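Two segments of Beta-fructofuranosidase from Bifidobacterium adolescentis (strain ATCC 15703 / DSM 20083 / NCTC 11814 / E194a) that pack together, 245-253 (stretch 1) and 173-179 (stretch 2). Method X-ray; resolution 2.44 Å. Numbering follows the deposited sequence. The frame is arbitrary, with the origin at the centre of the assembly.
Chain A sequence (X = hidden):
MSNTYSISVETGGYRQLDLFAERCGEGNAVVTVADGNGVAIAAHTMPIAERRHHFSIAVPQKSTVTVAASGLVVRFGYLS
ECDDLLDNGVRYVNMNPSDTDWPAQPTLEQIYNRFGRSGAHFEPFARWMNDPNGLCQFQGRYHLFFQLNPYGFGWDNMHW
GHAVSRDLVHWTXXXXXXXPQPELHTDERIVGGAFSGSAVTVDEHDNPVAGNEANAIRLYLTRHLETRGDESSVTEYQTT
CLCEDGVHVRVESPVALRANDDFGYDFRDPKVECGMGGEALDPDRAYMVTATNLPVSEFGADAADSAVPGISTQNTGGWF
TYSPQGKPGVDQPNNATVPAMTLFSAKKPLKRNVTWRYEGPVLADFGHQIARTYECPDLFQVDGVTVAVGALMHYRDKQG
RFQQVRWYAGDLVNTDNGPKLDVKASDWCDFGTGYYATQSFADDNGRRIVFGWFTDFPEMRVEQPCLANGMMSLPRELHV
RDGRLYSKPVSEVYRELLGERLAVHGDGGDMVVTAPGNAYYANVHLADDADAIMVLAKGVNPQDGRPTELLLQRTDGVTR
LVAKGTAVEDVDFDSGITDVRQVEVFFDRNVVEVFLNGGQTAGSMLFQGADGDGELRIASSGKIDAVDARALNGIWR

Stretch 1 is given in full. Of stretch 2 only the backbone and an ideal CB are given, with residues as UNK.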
# COMPACT_ATOMS: atom_id res chain seq x y z
N ASP A 245 14.11 18.71 -1.98
CA ASP A 245 15.38 18.16 -1.53
C ASP A 245 15.30 16.67 -1.22
O ASP A 245 16.25 16.11 -0.65
CB ASP A 245 15.90 18.94 -0.31
CG ASP A 245 14.99 18.82 0.91
OD1 ASP A 245 13.96 18.11 0.85
OD2 ASP A 245 15.32 19.44 1.94
N GLY A 246 14.20 16.00 -1.57
CA GLY A 246 14.06 14.59 -1.30
C GLY A 246 13.60 14.23 0.09
O GLY A 246 13.41 13.04 0.37
N VAL A 247 13.40 15.21 0.97
CA VAL A 247 13.04 14.94 2.36
C VAL A 247 11.85 15.79 2.80
O VAL A 247 10.84 15.26 3.28
CB VAL A 247 14.25 15.17 3.29
CG1 VAL A 247 13.84 15.01 4.75
CG2 VAL A 247 15.38 14.23 2.95
N HIS A 248 11.95 17.11 2.65
CA HIS A 248 10.98 18.03 3.21
C HIS A 248 9.93 18.44 2.17
O HIS A 248 10.23 18.55 0.98
CB HIS A 248 11.67 19.28 3.76
CG HIS A 248 12.72 18.99 4.77
ND1 HIS A 248 14.06 18.89 4.45
CD2 HIS A 248 12.64 18.77 6.11
CE1 HIS A 248 14.75 18.62 5.54
NE2 HIS A 248 13.92 18.55 6.56
N VAL A 249 8.70 18.67 2.65
CA VAL A 249 7.61 19.13 1.80
C VAL A 249 7.57 20.65 1.80
O VAL A 249 8.01 21.31 2.75
CB VAL A 249 6.26 18.53 2.26
CG1 VAL A 249 5.75 19.22 3.52
CG2 VAL A 249 5.23 18.63 1.15
N ARG A 250 7.06 21.21 0.71
CA ARG A 250 6.84 22.64 0.58
C ARG A 250 5.35 22.91 0.36
O ARG A 250 4.52 22.00 0.45
CB ARG A 250 7.71 23.21 -0.55
CG ARG A 250 9.18 23.28 -0.19
CD ARG A 250 9.37 24.01 1.13
NE ARG A 250 10.78 24.16 1.48
CZ ARG A 250 11.23 25.00 2.40
NH1 ARG A 250 10.39 25.78 3.06
NH2 ARG A 250 12.53 25.07 2.65
N VAL A 251 5.03 24.17 0.03
CA VAL A 251 3.66 24.66 0.16
C VAL A 251 2.69 23.82 -0.68
O VAL A 251 3.01 23.39 -1.79
CB VAL A 251 3.60 26.15 -0.23
CG1 VAL A 251 4.17 26.37 -1.62
CG2 VAL A 251 2.17 26.68 -0.13
N GLU A 252 1.51 23.58 -0.11
CA GLU A 252 0.46 22.77 -0.72
C GLU A 252 -0.71 23.66 -1.11
O GLU A 252 -1.10 24.56 -0.35
CB GLU A 252 -0.00 21.67 0.24
CG GLU A 252 -1.07 20.73 -0.30
CD GLU A 252 -1.52 19.70 0.73
OE1 GLU A 252 -0.79 19.50 1.73
OE2 GLU A 252 -2.59 19.09 0.54
N SER A 253 -1.28 23.41 -2.28
CA SER A 253 -2.37 24.22 -2.82
C SER A 253 -3.23 23.36 -3.74
O SER A 253 -2.72 22.44 -4.38
CB SER A 253 -1.82 25.45 -3.56
OG SER A 253 -1.29 25.12 -4.83
N UNK A 173 14.42 5.00 6.64
CA UNK A 173 13.28 5.78 7.11
C UNK A 173 13.58 7.27 7.12
O UNK A 173 14.66 7.70 7.54
CB UNK A 173 12.87 5.32 8.51
N UNK A 174 12.61 8.06 6.67
CA UNK A 174 12.74 9.52 6.57
C UNK A 174 11.71 10.18 7.48
O UNK A 174 10.84 9.49 8.04
CB UNK A 174 12.56 9.99 5.13
N UNK A 175 11.76 11.50 7.70
CA UNK A 175 10.76 12.15 8.56
C UNK A 175 9.37 12.11 7.94
O UNK A 175 9.19 11.96 6.73
CB UNK A 175 11.16 13.60 8.83
N UNK A 176 8.37 12.28 8.82
CA UNK A 176 6.99 12.36 8.38
C UNK A 176 6.84 13.51 7.39
O UNK A 176 7.32 14.62 7.63
CB UNK A 176 6.05 12.54 9.57
N UNK A 177 6.17 13.24 6.27
CA UNK A 177 6.17 14.12 5.12
C UNK A 177 4.97 15.07 5.08
O UNK A 177 5.16 16.29 4.98
CB UNK A 177 6.20 13.28 3.84
N UNK A 178 3.75 14.54 5.13
CA UNK A 178 2.54 15.35 5.17
C UNK A 178 1.72 14.97 6.38
O UNK A 178 1.84 13.87 6.92
CB UNK A 178 1.72 15.18 3.89
N UNK A 179 0.86 15.89 6.81
CA UNK A 179 0.14 15.78 8.07
C UNK A 179 -1.30 16.22 7.86
O UNK A 179 -1.62 16.89 6.87
CB UNK A 179 0.81 16.61 9.16

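The two stretches run nearly in the same direction, their touching parts 9° apart, and no direct hydrogen bond joins them, so the evidence for each position of stretch 2 lies in CA-to-CB direction, backbone angles and the surface stretch 1 offers.

At position 173 the ideal CB has no atom of stretch 1 within 5.5 Å. Phi/psi of -79/138 is permissive, and stretch 1 sets no preference. The residue is His173, whose NE2 is hydrogen-bonded elsewhere in the structure.

Position 174 points its CA-to-CB bond toward stretch 1, and its ideal CB lies 5.2 Å from Val247 CG1. That gap exceeds a direct methyl contact, leaving room for further side-chain atoms; the nearby valine favours an aliphatic group, and leucine, isoleucine, valine or methionine would all be reasonable. The residue is Leu174, with chi1 m and chi2 t. Its CD1 comes 3.9 Å from Gly246 O, a van der Waals approach to a carbonyl.

Position 175 also directs CA-to-CB toward stretch 1, with the ideal CB 5.1 Å from Val247 CG1. Phi of -67° and psi of 159° suit proline, but alanine, valine or another small apolar residue would fit this evidence too. The residue is Pro175. Its ring packs on the valine, CD lying 3.8 Å from Val247 CG1, while its backbone helps to tie the stretches together: one water donates to both Pro175 O and Val247 O, at 2.7 Å from each of these oxygens.

Position 176 points away, and no atom of stretch 1 comes within 5.5 Å of its ideal CB. Many side chains would serve. The residue is Val176, chi1 t, which makes no contact with stretch 1.

Position 177 is the most informative. Its CA-to-CB bond runs sideways, yet the ideal CB is 5.1 Å from Val247 O and 5.5 Å from Val249 CB, so a long side chain could turn along stretch 1. Val247 O could accept a donor, although it already takes the water's hydrogen bond, whereas Val249 offers an apolar surface; an aromatic, leucine or methionine would exploit the latter. The residue is Phe177. With chi1 t, its ring swings nearer to stretch 1: Val249 CB sits over one face, 3.8 Å from the ring centroid and 23° off the normal, a CH-pi geometry. Val249 CG2 reaches Phe177 CZ at 3.5 Å, and Val247 O meets the ring edge, 3.4 Å from Phe177 CD1. The backbone takes part as well, Phe177 O lying 3.3 Å from Val249 CG1.

At position 178 CA-to-CB is again sideways, with the ideal CB 5.4 Å from Glu252 OE1. A donor or a cation might answer that carboxylate, but an aliphatic chain could instead reach Val249. The residue is Leu178, whose CD2 lies 3.9 Å from Val249 CG2 and 3.6 Å from Glu252 OE1; that oxygen is hydrogen-bonded elsewhere in the structure.

Position 179 points sideways, beyond 5.5 Å of stretch 1, leaving the choice open. It is Glu179, with OE2 hydrogen-bonded elsewhere in the structure.

Stretch 2 173-179: HLPVFLE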
# COMPACT_ATOMS: atom_id res chain seq x y z
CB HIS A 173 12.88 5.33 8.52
CG HIS A 173 12.34 3.94 8.58
ND1 HIS A 173 11.04 3.63 8.23
CD2 HIS A 173 12.91 2.78 8.97
CE1 HIS A 173 10.84 2.34 8.39
NE2 HIS A 173 11.96 1.80 8.84
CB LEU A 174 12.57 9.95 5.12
CG LEU A 174 13.74 9.56 4.22
CD1 LEU A 174 13.52 10.04 2.80
CD2 LEU A 174 15.05 10.11 4.78
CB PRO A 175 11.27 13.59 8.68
CG PRO A 175 12.72 13.51 8.36
CD PRO A 175 12.84 12.44 7.33
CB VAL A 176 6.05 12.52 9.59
CG1 VAL A 176 4.66 12.93 9.14
CG2 VAL A 176 5.99 11.22 10.37
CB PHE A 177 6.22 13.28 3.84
CG PHE A 177 6.39 14.09 2.59
CD1 PHE A 177 7.59 14.72 2.32
CD2 PHE A 177 5.35 14.21 1.69
CE1 PHE A 177 7.76 15.47 1.18
CE2 PHE A 177 5.51 14.96 0.54
CZ PHE A 177 6.71 15.58 0.28
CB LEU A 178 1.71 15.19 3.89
CG LEU A 178 2.23 15.92 2.65
CD1 LEU A 178 1.65 15.31 1.39
CD2 LEU A 178 1.91 17.41 2.74
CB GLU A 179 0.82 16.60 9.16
CG GLU A 179 2.22 16.11 9.49
CD GLU A 179 2.87 16.86 10.62
OE1 GLU A 179 2.20 17.69 11.26
OE2 GLU A 179 4.07 16.61 10.87
O HOH W 1 10.58 12.91 4.60
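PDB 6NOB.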